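Putative CRISPR-associated endoribonuclease-like protein Cas6 (Pyrococcus furiosus, PDB 3UFC) binds crRNA and probably acts as a Cas6-related hydrolase in CRISPR adaptive immunity against viruses and other mobile genetic elements. Local coordinates at residues 81-86 / 222-227; 128-133 / 204-209. All coordinates share one frame; numbering follows the deposited sequence.

Overall arrangement
Both contacts are buried, with centres about 14 Å apart, but they hold different elements. Interaction 1 lies between the two halves of the chain, joining the end of strand 77-83 to the C-terminal end of helix 215-224. Interaction 2 lies within the C-terminal half, pairing strand 125-130 with strand 200-213, and is nested in the loop that interaction 1 closes. Their chemistry follows: serine and asparagine side-chain bonds at the first, a backbone ladder with aromatic and apolar packing at the second. They meet where F226 CZ lies 3.8 Å from F128 CE1, and strand 200-213 runs directly into helix 215-224.

Interaction 1: residues 81-86 / 222-227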
loop_
_atom_site.group_PDB
_atom_site.type_symbol
_atom_site.label_atom_id
_atom_site.label_comp_id
_atom_site.label_asym_id
_atom_site.label_seq_id
_atom_site.Cartn_x
_atom_site.Cartn_y
_atom_site.Cartn_z
ATOM N N ILE A 81 7.255 -1.014 3.245
ATOM C CA ILE A 81 6.949 0.370 2.933
ATOM C C ILE A 81 7.786 0.772 1.725
ATOM O O ILE A 81 8.920 0.304 1.566
ATOM C CB ILE A 81 7.302 1.284 4.124
ATOM C CG1 ILE A 81 6.482 0.874 5.352
ATOM C CG2 ILE A 81 7.056 2.733 3.758
ATOM C CD1 ILE A 81 6.779 1.699 6.594
ATOM N N SER A 82 7.229 1.621 0.865
ATOM C CA SER A 82 7.958 2.062 -0.313
ATOM C C SER A 82 7.566 3.457 -0.758
ATOM O O SER A 82 6.461 3.930 -0.470
ATOM C CB SER A 82 7.741 1.085 -1.472
ATOM O OG SER A 82 8.322 1.593 -2.664
ATOM N N SER A 83 8.488 4.112 -1.461
ATOM C CA SER A 83 8.252 5.447 -1.987
ATOM C C SER A 83 9.306 5.793 -3.024
ATOM O O SER A 83 10.446 5.327 -2.936
ATOM C CB SER A 83 8.290 6.487 -0.873
ATOM O OG SER A 83 8.158 7.788 -1.422
ATOM N N SER A 84 8.925 6.602 -4.009
ATOM C CA SER A 84 9.864 7.019 -5.044
ATOM C C SER A 84 10.751 8.113 -4.456
ATOM O O SER A 84 11.822 8.412 -4.982
ATOM C CB SER A 84 9.110 7.559 -6.269
ATOM O OG SER A 84 8.315 8.689 -5.937
ATOM N N ASN A 85 10.301 8.691 -3.346
ATOM C CA ASN A 85 11.019 9.769 -2.675
ATOM C C ASN A 85 11.875 9.252 -1.512
ATOM O O ASN A 85 11.357 8.871 -0.460
ATOM C CB ASN A 85 10.018 10.810 -2.159
ATOM C CG ASN A 85 10.685 12.112 -1.746
ATOM O OD1 ASN A 85 11.735 12.109 -1.106
ATOM N ND2 ASN A 85 10.064 13.237 -2.100
ATOM N N LYS A 86 13.188 9.247 -1.710
ATOM C CA LYS A 86 14.120 8.779 -0.687
ATOM C C LYS A 86 13.998 9.589 0.604
ATOM O O LYS A 86 14.201 9.063 1.699
ATOM C CB LYS A 86 15.557 8.856 -1.212
ATOM C CG LYS A 86 15.794 8.058 -2.487
ATOM C CD LYS A 86 17.184 8.327 -3.052
ATOM C CE LYS A 86 17.371 7.664 -4.410
ATOM N NZ LYS A 86 17.211 6.184 -4.335
ATOM N N TYR A 222 5.214 0.629 -8.895
ATOM C CA TYR A 222 6.058 -0.253 -8.104
ATOM C C TYR A 222 6.575 0.483 -6.870
ATOM O O TYR A 222 6.584 -0.064 -5.773
ATOM C CB TYR A 222 7.247 -0.736 -8.941
ATOM C CG TYR A 222 8.197 -1.651 -8.195
ATOM C CD1 TYR A 222 7.788 -2.909 -7.759
ATOM C CD2 TYR A 222 9.513 -1.264 -7.948
ATOM C CE1 TYR A 222 8.674 -3.773 -7.094
ATOM C CE2 TYR A 222 10.405 -2.114 -7.288
ATOM C CZ TYR A 222 9.979 -3.364 -6.868
ATOM O OH TYR A 222 10.870 -4.212 -6.251
ATOM N N GLU A 223 6.980 1.737 -7.051
ATOM C CA GLU A 223 7.519 2.515 -5.945
ATOM C C GLU A 223 6.481 3.196 -5.058
ATOM O O GLU A 223 6.684 3.289 -3.846
ATOM C CB GLU A 223 8.500 3.569 -6.474
ATOM C CG GLU A 223 9.574 2.992 -7.396
ATOM C CD GLU A 223 10.515 4.053 -7.957
ATOM O OE1 GLU A 223 10.079 5.201 -8.185
ATOM O OE2 GLU A 223 11.695 3.728 -8.194
ATOM N N ASN A 224 5.382 3.672 -5.651
ATOM C CA ASN A 224 4.343 4.365 -4.885
ATOM C C ASN A 224 2.995 3.662 -4.798
ATOM O O ASN A 224 2.041 4.226 -4.260
ATOM C CB ASN A 224 4.121 5.779 -5.436
ATOM C CG ASN A 224 5.366 6.629 -5.357
ATOM O OD1 ASN A 224 6.030 6.674 -4.322
ATOM N ND2 ASN A 224 5.689 7.315 -6.450
ATOM N N GLY A 225 2.922 2.439 -5.316
ATOM C CA GLY A 225 1.685 1.684 -5.282
ATOM C C GLY A 225 0.801 1.940 -6.500
ATOM O O GLY A 225 0.880 3.002 -7.120
ATOM N N PHE A 226 -0.028 0.959 -6.849
ATOM C CA PHE A 226 -0.954 1.080 -7.977
ATOM C C PHE A 226 -2.313 1.466 -7.428
ATOM O O PHE A 226 -2.705 0.998 -6.362
ATOM C CB PHE A 226 -1.099 -0.252 -8.718
ATOM C CG PHE A 226 -0.051 -0.478 -9.759
ATOM C CD1 PHE A 226 -0.192 0.068 -11.034
ATOM C CD2 PHE A 226 1.098 -1.207 -9.459
ATOM C CE1 PHE A 226 0.801 -0.107 -12.001
ATOM C CE2 PHE A 226 2.098 -1.387 -10.423
ATOM C CZ PHE A 226 1.944 -0.834 -11.695
ATOM N N GLY A 227 -3.023 2.324 -8.148
ATOM C CA GLY A 227 -4.352 2.708 -7.704
ATOM C C GLY A 227 -4.437 3.903 -6.775
ATOM O O GLY A 227 -3.561 4.766 -6.763
HETATM O O HOH W 1 9.723 0.048 -4.524
#
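N224 and S84 clasp each other through two hydrogen bonds, placing the last turn of helix 215-224 against the end of strand 77-83. From CB, the N224 side chain turns with CG anti to its own carbonyl carbon (chi1 -61°), which presents both arms of the amide to S84. CG passes 3.6 Å from S84 OG. On one arm, N224 OD1 accepts the backbone N-H of S84 at 2.9 Å, the donor standing well off the carbonyl plane. On the other, N224 ND2 donates to S84 OG at 3.0 Å, with an N-H...O angle of 161° and the oxygen nearly in the amide plane. Two bonds to one residue would fix the rotation of the amide.

A second grip joins S82 to E223. With OG anti to its backbone N (chi1 173°), S82 reaches across to the helix end and donates to E223 O at 2.6 Å; a water donates to the same OG at 2.8 Å. E223 OE1 comes within 3.2 Å of S84 CB, while OE2 forms a salt bridge with K219. S83 turns the other way: its OG accepts from N85 N at 3.0 Å, an ST turn that leads into helix 86-98, and also hydrogen-bonds to Y51 O.

The contact thus connects the end of the third strand of the N-terminal ferredoxin-like domain, and the turn leading to its second helix, to the second helix of the C-terminal one. It sits where that helix ends: G225 leaves it with positive phi, starting the glycine-rich loop, GhGxxxxxGhG, characteristic of RAMP-family proteins such as Cas6.

Interaction 2: residues 128-133 / 204-209; sequences FSTLSP and GSLMVF
Strands 125-130 and 200-213, the first and third of the C-terminal ferredoxin-like domain, lie side by side at the centre of its antiparallel sheet, with F128 facing F209 and T130 reaching M207; the four strands follow the 2-3-1-4 order of that fold. The segment axes run at 173° to each other, 4.9 Å apart. F128 and F209 form a hydrogen-bonded pair: F128 N donates to F209 O at 2.8 Å, and F209 N returns a bond to F128 O. S129 and V208 are the following non-hydrogen-bonded pair, where V208 CG2 lies 3.5 Å from S129 OG on the face opposite the phenylalanines.

On the aromatic face, F209 has CG between its backbone N and carbonyl carbon (chi1 61°), which turns the ring back across the strand pair so that one face meets F128 CB in a CH-pi contact, 4.0 Å from the centroid. The two rings meet obliquely, with planes at 44°.

Beyond T130 the chain leaves the ladder. S132 OG binds M236 N and F54 O, and P133 comes back to the partner strand, where its CG packs 3.8 Å from L206 CD2 and its CA makes a CA-H...O contact with S205 O. The last rung is therefore half backbone and half side chain. T130 N donates to M207 O at 3.0 Å, but T130 O is turned away, and the hydroxyl takes over its usual role: M207 N donates to T130 OG1 at 2.8 Å.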
loop_
_atom_site.group_PDB
_atom_site.type_symbol
_atom_site.label_atom_id
_atom_site.label_comp_id
_atom_site.label_asym_id
_atom_site.label_seq_id
_atom_site.Cartn_x
_atom_site.Cartn_y
_atom_site.Cartn_z
ATOM N N PHE A 128 3.202 -8.441 -11.498
ATOM C CA PHE A 128 3.113 -7.834 -10.172
ATOM C C PHE A 128 2.188 -8.631 -9.259
ATOM O O PHE A 128 1.202 -9.217 -9.711
ATOM C CB PHE A 128 2.577 -6.393 -10.266
ATOM C CG PHE A 128 3.530 -5.410 -10.900
ATOM C CD1 PHE A 128 3.187 -4.756 -12.083
ATOM C CD2 PHE A 128 4.751 -5.104 -10.295
ATOM C CE1 PHE A 128 4.040 -3.808 -12.653
ATOM C CE2 PHE A 128 5.614 -4.158 -10.852
ATOM C CZ PHE A 128 5.261 -3.506 -12.034
ATOM N N SER A 129 2.510 -8.646 -7.970
ATOM C CA SER A 129 1.685 -9.332 -6.988
ATOM C C SER A 129 1.472 -8.354 -5.835
ATOM O O SER A 129 2.424 -7.746 -5.345
ATOM C CB SER A 129 2.372 -10.607 -6.489
ATOM O OG SER A 129 1.501 -11.329 -5.635
ATOM N N THR A 130 0.223 -8.211 -5.400
ATOM C CA THR A 130 -0.115 -7.272 -4.336
ATOM C C THR A 130 0.368 -7.634 -2.940
ATOM O O THR A 130 0.302 -8.795 -2.532
ATOM C CB THR A 130 -1.649 -7.058 -4.249
ATOM O OG1 THR A 130 -2.311 -8.327 -4.156
ATOM C CG2 THR A 130 -2.159 -6.321 -5.475
ATOM N N LEU A 131 0.861 -6.623 -2.224
ATOM C CA LEU A 131 1.284 -6.772 -0.836
ATOM C C LEU A 131 0.179 -6.091 -0.008
ATOM O O LEU A 131 0.053 -6.306 1.196
ATOM C CB LEU A 131 2.646 -6.105 -0.603
ATOM C CG LEU A 131 3.809 -6.795 -1.331
ATOM C CD1 LEU A 131 5.116 -6.098 -0.986
ATOM C CD2 LEU A 131 3.866 -8.273 -0.934
ATOM N N SER A 132 -0.600 -5.242 -0.677
ATOM C CA SER A 132 -1.759 -4.562 -0.086
ATOM C C SER A 132 -2.739 -4.416 -1.261
ATOM O O SER A 132 -2.315 -4.269 -2.405
ATOM C CB SER A 132 -1.391 -3.202 0.543
ATOM O OG SER A 132 -0.699 -2.333 -0.333
ATOM N N PRO A 133 -4.056 -4.475 -0.993
ATOM C CA PRO A 133 -5.094 -4.372 -2.030
ATOM C C PRO A 133 -5.059 -3.145 -2.933
ATOM O O PRO A 133 -4.817 -2.035 -2.478
ATOM C CB PRO A 133 -6.404 -4.446 -1.232
ATOM C CG PRO A 133 -6.020 -5.147 0.037
ATOM C CD PRO A 133 -4.668 -4.538 0.346
ATOM N N GLY A 204 -11.103 -3.427 -2.417
ATOM C CA GLY A 204 -10.021 -3.492 -3.381
ATOM C C GLY A 204 -9.757 -4.907 -3.852
ATOM O O GLY A 204 -10.514 -5.838 -3.549
ATOM N N SER A 205 -8.661 -5.078 -4.577
ATOM C CA SER A 205 -8.322 -6.377 -5.113
ATOM C C SER A 205 -6.929 -6.864 -4.741
ATOM O O SER A 205 -5.941 -6.147 -4.912
ATOM C CB SER A 205 -8.423 -6.340 -6.641
ATOM O OG SER A 205 -9.673 -5.823 -7.069
ATOM N N LEU A 206 -6.861 -8.076 -4.203
ATOM C CA LEU A 206 -5.574 -8.688 -3.918
ATOM C C LEU A 206 -5.414 -9.363 -5.275
ATOM O O LEU A 206 -6.327 -10.049 -5.734
ATOM C CB LEU A 206 -5.692 -9.712 -2.785
ATOM C CG LEU A 206 -5.709 -9.071 -1.390
ATOM C CD1 LEU A 206 -5.918 -10.131 -0.311
ATOM C CD2 LEU A 206 -4.389 -8.340 -1.159
ATOM N N MET A 207 -4.293 -9.157 -5.946
ATOM C CA MET A 207 -4.170 -9.740 -7.270
ATOM C C MET A 207 -2.765 -9.914 -7.809
ATOM O O MET A 207 -1.812 -9.288 -7.348
ATOM C CB MET A 207 -4.975 -8.878 -8.260
ATOM C CG MET A 207 -4.558 -7.392 -8.272
ATOM S SD MET A 207 -5.693 -6.217 -9.133
ATOM C CE MET A 207 -5.162 -6.392 -10.826
ATOM N N VAL A 208 -2.659 -10.799 -8.792
ATOM C CA VAL A 208 -1.409 -11.046 -9.487
ATOM C C VAL A 208 -1.801 -10.698 -10.915
ATOM O O VAL A 208 -2.816 -11.185 -11.421
ATOM C CB VAL A 208 -0.973 -12.527 -9.407
ATOM C CG1 VAL A 208 0.246 -12.754 -10.294
ATOM C CG2 VAL A 208 -0.650 -12.896 -7.965
ATOM N N PHE A 209 -1.033 -9.828 -11.553
ATOM C CA PHE A 209 -1.353 -9.433 -12.913
ATOM C C PHE A 209 -0.109 -9.136 -13.710
ATOM O O PHE A 209 0.915 -8.738 -13.158
ATOM C CB PHE A 209 -2.258 -8.191 -12.929
ATOM C CG PHE A 209 -1.638 -6.965 -12.297
ATOM C CD1 PHE A 209 -1.566 -6.835 -10.910
ATOM C CD2 PHE A 209 -1.147 -5.931 -13.089
ATOM C CE1 PHE A 209 -1.015 -5.690 -10.324
ATOM C CE2 PHE A 209 -0.597 -4.786 -12.513
ATOM C CZ PHE A 209 -0.533 -4.669 -11.122
#